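Transcriptional regulator, IclR family (Alicyclobacillus acidocaldarius subsp. acidocaldarius, PDB 5TJJ) probably binds DNA as a transcription factor of the IclR family, pairing a helix-turn-helix domain with a GAF-like C-terminal domain. Local coordinates at residues A[31-36]-A[64-69]; A[142-147]-A[194-199]; A[203-208]-A[226-231]. One frame throughout, in Å; residues are numbered along the deposited sequence.

In the fold
Contact 1 and the pair formed by contacts 2 and 3 lie on opposite sides of the chain's centre. Contact 1 falls in the small winged helix-turn-helix part, and its nearest atoms are about 30 Å from contact 2 and about 29 Å from contact 3. Contacts 2 and 3 share the antiparallel sheet of the C-terminal, GAF-like part, with centres about 10 Å apart. They meet through neighbouring strands: Ser196 O lies 2.9 Å from Ala206 N, and Gly198 N 2.9 Å from Ile204 O, both probable hydrogen bonds. Contact 2 sets helix 144-151 against this sheet, while contact 3 closes the open end of hairpin 204-227, where a glycerol sits beside Thr226.

Contact 1: residues A[31-36]-A[64-69]; sequences LTEIAE and SRRYSL
Tyr67 lays its side chain against the start of helix 31-38, where Leu31 and Ile34 receive it at two different places. Leu31 comes in through CB, 4.2 Å from Tyr67 CE2, an approach oblique to the ring. Its CG stands anti to the backbone N (chi1 172°), and the side chain also touches Cys45 and Leu49 of helix 42-54. Ile34, one helical turn along, reaches the root of the tyrosine instead: its CD1 is 4.2 Å from Tyr67 CB. The Tyr67 side chain also touches Leu46 of helix 42-54, and its ring meets that of Tyr60, so that it sits in the apolar layer between strand and helices. This is the winged helix-turn-helix fold of the IclR family, in which helices 31-38 and 42-54 form the helix-turn-helix and strands 58-61 and 66-69 the wing. The axes of the short helix and strand segments approach to 8.7 Å, at 64° to each other.

Away from that apolar layer, Glu33 and Arg66 make a salt bridge, OE1 to NH1 at 3.2 Å. The Arg66 chain is extended from CG to NE, and its end comes nearer the helix than its root; the carboxylate and guanidinium planes are turned 62° apart. Neither charged end depends on the other alone. Glu33 OE1 also accepts a hydrogen bond from the backbone N of Thr30, and Arg66 NH1 donates one to the carbonyl of Gln28, which ties the ion pair to the residues leading into the helix.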
ATOM      1  N   LEU A  31      -1.672  23.580  -8.849  1.00 53.02           N
ATOM      2  CA  LEU A  31      -1.839  23.110 -10.206  1.00 50.29           C
ATOM      3  C   LEU A  31      -0.591  23.483 -11.011  1.00 51.74           C
ATOM      4  O   LEU A  31      -0.062  22.640 -11.733  1.00 50.66           O
ATOM      5  CB  LEU A  31      -3.128  23.667 -10.824  1.00 51.24           C
ATOM      6  CG  LEU A  31      -3.403  23.438 -12.311  1.00 50.40           C
ATOM      7  CD1 LEU A  31      -3.474  21.952 -12.584  1.00 47.18           C
ATOM      8  CD2 LEU A  31      -4.675  24.138 -12.762  1.00 53.07           C
ATOM      9  N   THR A  32      -0.100  24.716 -10.848  1.00 54.99           N
ATOM     10  CA  THR A  32       1.080  25.190 -11.578  1.00 56.31           C
ATOM     11  C   THR A  32       2.301  24.320 -11.283  1.00 54.91           C
ATOM     12  O   THR A  32       2.945  23.811 -12.199  1.00 54.57           O
ATOM     13  CB  THR A  32       1.405  26.664 -11.245  1.00 59.85           C
ATOM     14  OG1 THR A  32       0.310  27.479 -11.651  1.00 62.42           O
ATOM     15  CG2 THR A  32       2.679  27.157 -11.954  1.00 61.29           C
ATOM     16  N   GLU A  33       2.608  24.145 -10.005  1.00 54.93           N
ATOM     17  CA  GLU A  33       3.753  23.340  -9.596  1.00 54.55           C
ATOM     18  C   GLU A  33       3.682  21.919 -10.204  1.00 52.13           C
ATOM     19  O   GLU A  33       4.671  21.412 -10.748  1.00 50.23           O
ATOM     20  CB  GLU A  33       3.818  23.280  -8.071  1.00 56.28           C
ATOM     21  CG  GLU A  33       4.090  24.631  -7.389  1.00 60.78           C
ATOM     22  CD  GLU A  33       3.951  24.584  -5.870  1.00 62.32           C
ATOM     23  OE1 GLU A  33       3.155  23.756  -5.348  1.00 61.18           O
ATOM     24  OE2 GLU A  33       4.647  25.385  -5.195  1.00 66.24           O
ATOM     25  N   ILE A  34       2.499  21.302 -10.150  1.00 50.96           N
ATOM     26  CA  ILE A  34       2.298  19.975 -10.751  1.00 48.87           C
ATOM     27  C   ILE A  34       2.576  19.967 -12.262  1.00 50.31           C
ATOM     28  O   ILE A  34       3.364  19.135 -12.760  1.00 49.94           O
ATOM     29  CB  ILE A  34       0.889  19.414 -10.483  1.00 46.25           C
ATOM     30  CG1 ILE A  34       0.732  19.116  -8.991  1.00 46.82           C
ATOM     31  CG2 ILE A  34       0.665  18.119 -11.276  1.00 44.04           C
ATOM     32  CD1 ILE A  34      -0.689  18.855  -8.540  1.00 46.56           C
ATOM     33  N   ALA A  35       1.904  20.860 -12.982  1.00 50.76           N
ATOM     34  CA  ALA A  35       2.043  20.930 -14.439  1.00 52.12           C
ATOM     35  C   ALA A  35       3.479  21.251 -14.883  1.00 53.68           C
ATOM     36  O   ALA A  35       4.001  20.629 -15.808  1.00 54.12           O
ATOM     37  CB  ALA A  35       1.065  21.935 -15.003  1.00 54.13           C
ATOM     38  N   GLU A  36       4.127  22.183 -14.203  1.00 55.94           N
ATOM     39  CA  GLU A  36       5.509  22.494 -14.510  1.00 60.92           C
ATOM     40  C   GLU A  36       6.443  21.316 -14.204  1.00 60.70           C
ATOM     41  O   GLU A  36       7.301  21.004 -15.025  1.00 64.33           O
ATOM     42  CB  GLU A  36       5.968  23.808 -13.841  1.00 65.16           C
ATOM     43  CG  GLU A  36       5.521  25.058 -14.621  1.00 69.30           C
ATOM     44  CD  GLU A  36       5.670  26.365 -13.841  1.00 73.90           C
ATOM     45  OE1 GLU A  36       5.749  26.342 -12.588  1.00 75.10           O
ATOM     46  OE2 GLU A  36       5.696  27.437 -14.484  1.00 77.66           O
ATOM     47  N   SER A  64      -5.630  27.001   0.259  1.00 72.19           N
ATOM     48  CA  SER A  64      -4.262  27.093  -0.270  1.00 71.46           C
ATOM     49  C   SER A  64      -4.172  26.753  -1.750  1.00 71.02           C
ATOM     50  O   SER A  64      -3.142  27.008  -2.371  1.00 71.73           O
ATOM     51  CB  SER A  64      -3.376  26.099   0.469  1.00 68.89           C
ATOM     52  OG  SER A  64      -3.858  24.783   0.240  1.00 65.18           O
ATOM     53  N   ARG A  65      -5.225  26.124  -2.285  1.00 70.08           N
ATOM     54  CA  ARG A  65      -5.340  25.732  -3.703  1.00 69.49           C
ATOM     55  C   ARG A  65      -4.386  24.602  -4.074  1.00 62.99           C
ATOM     56  O   ARG A  65      -3.919  24.517  -5.216  1.00 63.09           O
ATOM     57  CB  ARG A  65      -5.144  26.934  -4.648  1.00 76.27           C
ATOM     58  CG  ARG A  65      -5.836  28.247  -4.234  1.00 82.38           C
ATOM     59  CD  ARG A  65      -7.279  28.401  -4.728  1.00 85.84           C
ATOM     60  NE  ARG A  65      -7.413  28.229  -6.181  1.00 89.38           N
ATOM     61  CZ  ARG A  65      -6.972  29.084  -7.114  1.00 93.02           C
ATOM     62  NH1 ARG A  65      -6.335  30.201  -6.775  1.00 95.55           N
ATOM     63  NH2 ARG A  65      -7.159  28.808  -8.403  1.00 94.47           N
ATOM     64  N   ARG A  66      -4.137  23.721  -3.107  1.00 58.14           N
ATOM     65  CA  ARG A  66      -3.166  22.633  -3.241  1.00 53.82           C
ATOM     66  C   ARG A  66      -3.850  21.281  -3.239  1.00 50.27           C
ATOM     67  O   ARG A  66      -4.835  21.069  -2.524  1.00 47.04           O
ATOM     68  CB  ARG A  66      -2.144  22.674  -2.120  1.00 53.96           C
ATOM     69  CG  ARG A  66      -1.151  23.797  -2.287  1.00 57.45           C
ATOM     70  CD  ARG A  66      -0.395  24.138  -1.013  1.00 58.79           C
ATOM     71  NE  ARG A  66       0.441  25.320  -1.236  1.00 62.44           N
ATOM     72  CZ  ARG A  66       1.627  25.328  -1.847  1.00 63.55           C
ATOM     73  NH1 ARG A  66       2.177  24.201  -2.298  1.00 63.08           N
ATOM     74  NH2 ARG A  66       2.272  26.471  -2.005  1.00 66.74           N
ATOM     75  N   TYR A  67      -3.296  20.379  -4.057  1.00 48.75           N
ATOM     76  CA  TYR A  67      -3.773  19.020  -4.217  1.00 46.16           C
ATOM     77  C   TYR A  67      -2.858  18.069  -3.453  1.00 44.91           C
ATOM     78  O   TYR A  67      -1.658  18.331  -3.270  1.00 45.67           O
ATOM     79  CB  TYR A  67      -3.788  18.617  -5.707  1.00 46.32           C
ATOM     80  CG  TYR A  67      -4.727  19.431  -6.588  1.00 48.64           C
ATOM     81  CD1 TYR A  67      -6.046  19.024  -6.807  1.00 48.57           C
ATOM     82  CD2 TYR A  67      -4.300  20.607  -7.205  1.00 51.01           C
ATOM     83  CE1 TYR A  67      -6.906  19.765  -7.625  1.00 50.71           C
ATOM     84  CE2 TYR A  67      -5.158  21.355  -8.004  1.00 53.49           C
ATOM     85  CZ  TYR A  67      -6.461  20.931  -8.220  1.00 53.14           C
ATOM     86  OH  TYR A  67      -7.314  21.685  -9.013  1.00 56.03           O
ATOM     87  N   SER A  68      -3.424  16.941  -3.043  1.00 42.62           N
ATOM     88  CA  SER A  68      -2.697  15.951  -2.283  1.00 41.47           C
ATOM     89  C   SER A  68      -3.310  14.601  -2.506  1.00 39.75           C
ATOM     90  O   SER A  68      -4.437  14.506  -3.023  1.00 39.82           O
ATOM     91  CB  SER A  68      -2.759  16.284  -0.798  1.00 42.00           C
ATOM     92  OG  SER A  68      -4.105  16.496  -0.415  1.00 42.78           O
ATOM     93  N   LEU A  69      -2.557  13.568  -2.127  1.00 37.75           N
ATOM     94  CA  LEU A  69      -3.080  12.200  -2.174  1.00 36.39           C
ATOM     95  C   LEU A  69      -4.387  12.072  -1.406  1.00 37.08           C
ATOM     96  O   LEU A  69      -4.456  12.431  -0.243  1.00 37.86           O
ATOM     97  CB  LEU A  69      -2.070  11.205  -1.621  1.00 35.31           C
ATOM     98  CG  LEU A  69      -0.807  10.998  -2.467  1.00 35.57           C
ATOM     99  CD1 LEU A  69       0.047   9.882  -1.896  1.00 35.67           C
ATOM    100  CD2 LEU A  69      -1.140  10.694  -3.924  1.00 35.47           C
TER

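Contact 2: residues A[142-147]-A[194-199]; sequences YGAAFG and AVSHGE
Ala145, near the beginning of helix 144-151, faces Ala194 across a CA-CA distance of 4.9 Å, close enough that backbone and methyl groups touch directly. At the other end of strand 194-197, Ala144 and Glu199 have their CA atoms 5.5 Å apart. Within the helical segment, Gly147 N bonds to Gly143 O. The strand 194-197 runs past this part of the helix with Ala194 and Ser196 directed at it and Val195 pointing away.

Ala145 loses the most surface to the other segment of any residue here: its CB lies 3.9 Å from Ala194 CB and is also in contact with the carbonyl oxygen of Ala194 and with Ser196 OG. In return the Ala194 methyl rests 3.4 Å from Ala145 O. Ser196 OG occupies the position between its own backbone N and carbonyl carbon (chi1 67°), from which it accepts a weak hydrogen bond from Ala145 N, 3.3 Å long and bent to 146°. The same oxygen touches Ala144 CB at 3.6 Å. Glu199 brings OE1 to 3.9 Å from Ala144 CA; that oxygen also forms a salt bridge with Arg148, whose NH2 binds Val195 O, so one arginine joins the carboxylate to the edge strand.

Ala145 also packs on Ala206 and Ala208 of strand 204-212. Small residues thus let the helix lie close upon edge strand 194-197 and its neighbour 204-212, a helix-on-sheet layer consistent with the GAF-like fold of IclR C-terminal domains.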
ATOM      1  N   TYR A 142      29.413  -8.423   4.929  1.00 43.30           N
ATOM      2  CA  TYR A 142      30.497  -8.223   3.945  1.00 45.37           C
ATOM      3  C   TYR A 142      30.689  -9.316   2.875  1.00 45.15           C
ATOM      4  O   TYR A 142      31.491  -9.137   1.932  1.00 46.18           O
ATOM      5  CB  TYR A 142      31.849  -7.986   4.650  1.00 48.21           C
ATOM      6  CG  TYR A 142      32.279  -9.024   5.675  1.00 49.62           C
ATOM      7  CD1 TYR A 142      32.849 -10.226   5.273  1.00 51.09           C
ATOM      8  CD2 TYR A 142      32.147  -8.778   7.053  1.00 50.22           C
ATOM      9  CE1 TYR A 142      33.252 -11.179   6.208  1.00 53.88           C
ATOM     10  CE2 TYR A 142      32.547  -9.724   7.994  1.00 52.75           C
ATOM     11  CZ  TYR A 142      33.105 -10.923   7.567  1.00 54.03           C
ATOM     12  OH  TYR A 142      33.514 -11.881   8.470  1.00 56.35           O
ATOM     13  N   GLY A 143      29.987 -10.440   3.016  1.00 44.04           N
ATOM     14  CA  GLY A 143      30.269 -11.623   2.205  1.00 43.19           C
ATOM     15  C   GLY A 143      29.788 -11.496   0.770  1.00 42.02           C
ATOM     16  O   GLY A 143      28.589 -11.328   0.512  1.00 41.21           O
ATOM     17  N   ALA A 144      30.729 -11.536  -0.167  1.00 42.48           N
ATOM     18  CA  ALA A 144      30.431 -11.751  -1.595  1.00 43.26           C
ATOM     19  C   ALA A 144      29.639 -10.574  -2.227  1.00 42.39           C
ATOM     20  O   ALA A 144      29.539  -9.503  -1.617  1.00 43.77           O
ATOM     21  CB  ALA A 144      29.717 -13.102  -1.785  1.00 43.34           C
ATOM     22  N   ALA A 145      29.097 -10.765  -3.432  1.00 40.80           N
ATOM     23  CA  ALA A 145      28.427  -9.693  -4.174  1.00 39.52           C
ATOM     24  C   ALA A 145      27.294  -9.017  -3.405  1.00 39.45           C
ATOM     25  O   ALA A 145      27.192  -7.769  -3.383  1.00 37.82           O
ATOM     26  CB  ALA A 145      27.917 -10.202  -5.516  1.00 38.97           C
ATOM     27  N   PHE A 146      26.456  -9.834  -2.775  1.00 39.94           N
ATOM     28  CA  PHE A 146      25.304  -9.301  -2.058  1.00 42.25           C
ATOM     29  C   PHE A 146      25.669  -8.524  -0.791  1.00 42.76           C
ATOM     30  O   PHE A 146      24.962  -7.566  -0.451  1.00 43.54           O
ATOM     31  CB  PHE A 146      24.218 -10.354  -1.783  1.00 44.18           C
ATOM     32  CG  PHE A 146      24.676 -11.532  -1.009  1.00 46.34           C
ATOM     33  CD1 PHE A 146      24.838 -11.457   0.365  1.00 49.23           C
ATOM     34  CD2 PHE A 146      24.924 -12.742  -1.652  1.00 49.86           C
ATOM     35  CE1 PHE A 146      25.262 -12.565   1.088  1.00 50.19           C
ATOM     36  CE2 PHE A 146      25.339 -13.850  -0.931  1.00 51.46           C
ATOM     37  CZ  PHE A 146      25.496 -13.763   0.441  1.00 50.28           C
ATOM     38  N   GLY A 147      26.738  -8.939  -0.104  1.00 41.80           N
ATOM     39  CA  GLY A 147      27.275  -8.201   1.019  1.00 42.23           C
ATOM     40  C   GLY A 147      27.681  -6.780   0.624  1.00 43.03           C
ATOM     41  O   GLY A 147      27.213  -5.792   1.197  1.00 42.83           O
ATOM     42  N   ALA A 194      27.222  -5.555  -8.055  1.00 33.31           N
ATOM     43  CA  ALA A 194      28.492  -6.233  -7.653  1.00 34.33           C
ATOM     44  C   ALA A 194      28.589  -7.597  -8.271  1.00 34.12           C
ATOM     45  O   ALA A 194      27.579  -8.169  -8.629  1.00 34.67           O
ATOM     46  CB  ALA A 194      28.610  -6.365  -6.139  1.00 34.51           C
ATOM     47  N   VAL A 195      29.805  -8.105  -8.415  1.00 35.72           N
ATOM     48  CA  VAL A 195      30.041  -9.434  -8.955  1.00 36.69           C
ATOM     49  C   VAL A 195      31.103 -10.084  -8.095  1.00 38.07           C
ATOM     50  O   VAL A 195      32.081  -9.457  -7.767  1.00 39.62           O
ATOM     51  CB  VAL A 195      30.510  -9.393 -10.424  1.00 39.10           C
ATOM     52  CG1 VAL A 195      30.761 -10.797 -10.977  1.00 39.87           C
ATOM     53  CG2 VAL A 195      29.486  -8.673 -11.291  1.00 39.89           C
ATOM     54  N   SER A 196      30.907 -11.344  -7.738  1.00 38.33           N
ATOM     55  CA  SER A 196      31.887 -12.088  -6.982  1.00 40.44           C
ATOM     56  C   SER A 196      32.064 -13.433  -7.646  1.00 41.85           C
ATOM     57  O   SER A 196      31.093 -13.991  -8.168  1.00 40.84           O
ATOM     58  CB  SER A 196      31.440 -12.253  -5.528  1.00 41.01           C
ATOM     59  OG  SER A 196      30.301 -13.077  -5.385  1.00 42.37           O
ATOM     60  N   HIS A 197      33.300 -13.936  -7.639  1.00 44.56           N
ATOM     61  CA  HIS A 197      33.659 -15.230  -8.244  1.00 44.72           C
ATOM     62  C   HIS A 197      34.324 -16.110  -7.195  1.00 45.01           C
ATOM     63  O   HIS A 197      35.514 -16.004  -6.916  1.00 45.45           O
ATOM     64  CB  HIS A 197      34.613 -15.050  -9.438  1.00 47.13           C
ATOM     65  CG  HIS A 197      34.027 -14.272 -10.579  1.00 47.15           C
ATOM     66  ND1 HIS A 197      32.908 -14.686 -11.272  1.00 44.86           N
ATOM     67  CD2 HIS A 197      34.424 -13.111 -11.158  1.00 47.32           C
ATOM     68  CE1 HIS A 197      32.633 -13.809 -12.217  1.00 45.38           C
ATOM     69  NE2 HIS A 197      33.541 -12.847 -12.175  1.00 46.76           N
ATOM     70  N   GLY A 198      33.536 -16.986  -6.611  1.00 44.80           N
ATOM     71  CA  GLY A 198      34.041 -17.929  -5.651  1.00 46.48           C
ATOM     72  C   GLY A 198      34.487 -17.322  -4.347  1.00 47.26           C
ATOM     73  O   GLY A 198      35.409 -17.834  -3.739  1.00 50.34           O
ATOM     74  N   GLU A 199      33.813 -16.270  -3.891  1.00 47.19           N
ATOM     75  CA  GLU A 199      34.195 -15.593  -2.647  1.00 49.01           C
ATOM     76  C   GLU A 199      33.619 -16.276  -1.416  1.00 49.61           C
ATOM     77  O   GLU A 199      34.284 -16.310  -0.392  1.00 52.58           O
ATOM     78  CB  GLU A 199      33.851 -14.110  -2.689  1.00 49.42           C
ATOM     79  CG  GLU A 199      34.789 -13.330  -3.610  1.00 51.20           C
ATOM     80  CD  GLU A 199      34.413 -11.857  -3.772  1.00 52.64           C
ATOM     81  OE1 GLU A 199      34.091 -11.180  -2.756  1.00 55.59           O
ATOM     82  OE2 GLU A 199      34.445 -11.355  -4.923  1.00 52.21           O
TER

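Contact 3: residues A[203-208]-A[226-231]; sequences GISAVA and TMTSVI
Ser205 and Thr228 meet hydroxyl to hydroxyl, OG to OG1 at 2.7 Å, and either could be the donor. Ser205 OG stands anti to its carbonyl carbon (chi1 -55°), a rotation that sets it against Thr228, and it has a further hydrogen bond with His197 ND1 on the neighbouring strand. Thr228 OG1 is also 2.7 Å from a water that accepts a weak bond from Gly203 N. The hydroxyl therefore sits among the serine, the water and Gly203 O, and to the last of these it makes at most a weak bond that is not settled.

Gly203 O has a firmer partner in Thr228 N, 2.7 Å away and nearly straight at 169°, with the donor above the carbonyl plane. Met227 CA, from a selenomethionine, adds a CA-H...O contact to the same oxygen.

These bonds close the open end of the beta hairpin formed by strands 204-212 and 218-227, which are neighbours in the antiparallel sheet of the GAF-like C-terminal domain. Ser205 and Thr226 are a hydrogen-bonded pair: Ser205 N gives to Thr226 O at 2.7 Å, and Thr226 N gives to Ser205 O at 3.1 Å. Next to it, toward the hairpin's open end, Ile204 and Met227 form a non-hydrogen-bonded pair whose side chains diverge, both touching Ile131.

On the face carrying Ser205 and Thr226, Ile231 brings CD1 to 3.6 Å from Ser205 CB and also touches OG, placing a methyl beside the serine's polar end. Thr226 OG1 turns to the bound glycerol, probably from the crystallisation liquor, whose O1 it meets in a hydrogen bond; Met227 N makes a weak one to the same oxygen.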
ATOM      1  N   GLY A 203      33.610 -22.347  -7.009  1.00 44.45           N
ATOM      2  CA  GLY A 203      32.825 -22.650  -8.216  1.00 44.42           C
ATOM      3  C   GLY A 203      31.583 -21.824  -8.484  1.00 42.56           C
ATOM      4  O   GLY A 203      31.020 -21.922  -9.568  1.00 41.41           O
ATOM      5  N   ILE A 204      31.173 -20.988  -7.526  1.00 42.05           N
ATOM      6  CA  ILE A 204      29.913 -20.262  -7.609  1.00 41.26           C
ATOM      7  C   ILE A 204      30.142 -18.759  -7.792  1.00 40.71           C
ATOM      8  O   ILE A 204      30.872 -18.136  -7.030  1.00 38.83           O
ATOM      9  CB  ILE A 204      29.077 -20.491  -6.348  1.00 41.35           C
ATOM     10  CG1 ILE A 204      28.818 -21.976  -6.149  1.00 42.82           C
ATOM     11  CG2 ILE A 204      27.765 -19.684  -6.385  1.00 40.31           C
ATOM     12  CD1 ILE A 204      27.930 -22.591  -7.190  1.00 44.13           C
ATOM     13  N   SER A 205      29.507 -18.191  -8.812  1.00 41.21           N
ATOM     14  CA  SER A 205      29.542 -16.749  -9.007  1.00 42.61           C
ATOM     15  C   SER A 205      28.210 -16.095  -8.638  1.00 41.40           C
ATOM     16  O   SER A 205      27.169 -16.738  -8.572  1.00 41.61           O
ATOM     17  CB  SER A 205      29.936 -16.408 -10.435  1.00 44.17           C
ATOM     18  OG  SER A 205      31.175 -17.036 -10.767  1.00 46.54           O
ATOM     19  N   ALA A 206      28.291 -14.806  -8.340  1.00 41.23           N
ATOM     20  CA  ALA A 206      27.143 -14.001  -7.893  1.00 37.82           C
ATOM     21  C   ALA A 206      27.169 -12.624  -8.547  1.00 35.30           C
ATOM     22  O   ALA A 206      28.208 -12.019  -8.688  1.00 36.01           O
ATOM     23  CB  ALA A 206      27.123 -13.882  -6.380  1.00 36.27           C
ATOM     24  N   VAL A 207      26.001 -12.180  -8.962  1.00 35.05           N
ATOM     25  CA  VAL A 207      25.733 -10.847  -9.461  1.00 34.42           C
ATOM     26  C   VAL A 207      24.584 -10.330  -8.603  1.00 34.00           C
ATOM     27  O   VAL A 207      23.571 -11.031  -8.435  1.00 32.67           O
ATOM     28  CB  VAL A 207      25.256 -10.923 -10.907  1.00 36.02           C
ATOM     29  CG1 VAL A 207      25.017  -9.533 -11.462  1.00 37.74           C
ATOM     30  CG2 VAL A 207      26.254 -11.711 -11.744  1.00 37.39           C
ATOM     31  N   ALA A 208      24.733  -9.104  -8.093  1.00 33.92           N
ATOM     32  CA  ALA A 208      23.823  -8.556  -7.128  1.00 32.82           C
ATOM     33  C   ALA A 208      23.542  -7.087  -7.367  1.00 33.77           C
ATOM     34  O   ALA A 208      24.376  -6.341  -7.838  1.00 34.43           O
ATOM     35  CB  ALA A 208      24.403  -8.738  -5.755  1.00 33.24           C
ATOM     36  N   THR A 226      25.270 -18.495 -10.266  1.00 42.91           N
ATOM     37  CA  THR A 226      25.594 -19.435 -11.319  1.00 44.69           C
ATOM     38  C   THR A 226      26.972 -20.057 -11.057  1.00 45.12           C
ATOM     39  O   THR A 226      27.714 -19.610 -10.178  1.00 44.62           O
ATOM     40  CB  THR A 226      25.513 -18.781 -12.724  1.00 44.89           C
ATOM     41  OG1 THR A 226      25.659 -19.795 -13.722  1.00 49.66           O
ATOM     42  CG2 THR A 226      26.559 -17.686 -12.962  1.00 43.05           C
HETATM   43  N   MSE A 227      27.300 -21.075 -11.832  1.00 46.57           N
HETATM   44  CA  MSE A 227      28.599 -21.718 -11.770  1.00 48.57           C
HETATM   45  C   MSE A 227      29.577 -20.884 -12.537  1.00 46.64           C
HETATM   46  O   MSE A 227      29.310 -20.482 -13.662  1.00 46.79           O
HETATM   47  CB  MSE A 227      28.569 -23.086 -12.418  1.00 54.22           C
HETATM   48  CG  MSE A 227      27.594 -23.975 -11.660  1.00 59.32           C
HETATM   49 SE   MSE A 227      27.842 -25.872 -12.146  1.00 71.57          SE
HETATM   50  CE  MSE A 227      26.834 -26.005 -13.852  1.00 71.32           C
ATOM     51  N   THR A 228      30.722 -20.620 -11.927  1.00 44.27           N
ATOM     52  CA  THR A 228      31.766 -19.805 -12.542  1.00 43.31           C
ATOM     53  C   THR A 228      32.305 -20.442 -13.805  1.00 44.32           C
ATOM     54  O   THR A 228      32.557 -19.749 -14.770  1.00 43.36           O
ATOM     55  CB  THR A 228      32.956 -19.624 -11.591  1.00 43.11           C
ATOM     56  OG1 THR A 228      32.480 -19.369 -10.272  1.00 42.29           O
ATOM     57  CG2 THR A 228      33.832 -18.476 -12.028  1.00 44.04           C
ATOM     58  N   SER A 229      32.480 -21.763 -13.780  1.00 45.07           N
ATOM     59  CA  SER A 229      33.190 -22.450 -14.836  1.00 47.79           C
ATOM     60  C   SER A 229      32.431 -22.484 -16.161  1.00 50.60           C
ATOM     61  O   SER A 229      33.013 -22.854 -17.177  1.00 53.18           O
ATOM     62  CB  SER A 229      33.539 -23.875 -14.398  1.00 48.99           C
ATOM     63  OG  SER A 229      32.382 -24.670 -14.227  1.00 48.80           O
ATOM     64  N   VAL A 230      31.137 -22.148 -16.156  1.00 50.39           N
ATOM     65  CA  VAL A 230      30.346 -22.141 -17.382  1.00 53.51           C
ATOM     66  C   VAL A 230      29.773 -20.781 -17.749  1.00 53.23           C
ATOM     67  O   VAL A 230      29.077 -20.681 -18.732  1.00 56.40           O
ATOM     68  CB  VAL A 230      29.202 -23.211 -17.379  1.00 55.01           C
ATOM     69  CG1 VAL A 230      29.765 -24.620 -17.180  1.00 57.18           C
ATOM     70  CG2 VAL A 230      28.100 -22.876 -16.383  1.00 52.22           C
ATOM     71  N   ILE A 231      30.074 -19.744 -16.990  1.00 53.34           N
ATOM     72  CA  ILE A 231      29.772 -18.378 -17.390  1.00 56.12           C
ATOM     73  C   ILE A 231      30.424 -18.034 -18.740  1.00 60.85           C
ATOM     74  O   ILE A 231      31.578 -18.363 -18.974  1.00 62.13           O
ATOM     75  CB  ILE A 231      30.268 -17.362 -16.327  1.00 54.23           C
ATOM     76  CG1 ILE A 231      29.346 -17.375 -15.132  1.00 51.91           C
ATOM     77  CG2 ILE A 231      30.331 -15.934 -16.887  1.00 54.56           C
ATOM     78  CD1 ILE A 231      29.826 -16.485 -13.995  1.00 50.92           C
TER
HETATM   79  O   HOH W   1      34.446 -19.852  -8.484  1.00 50.59           O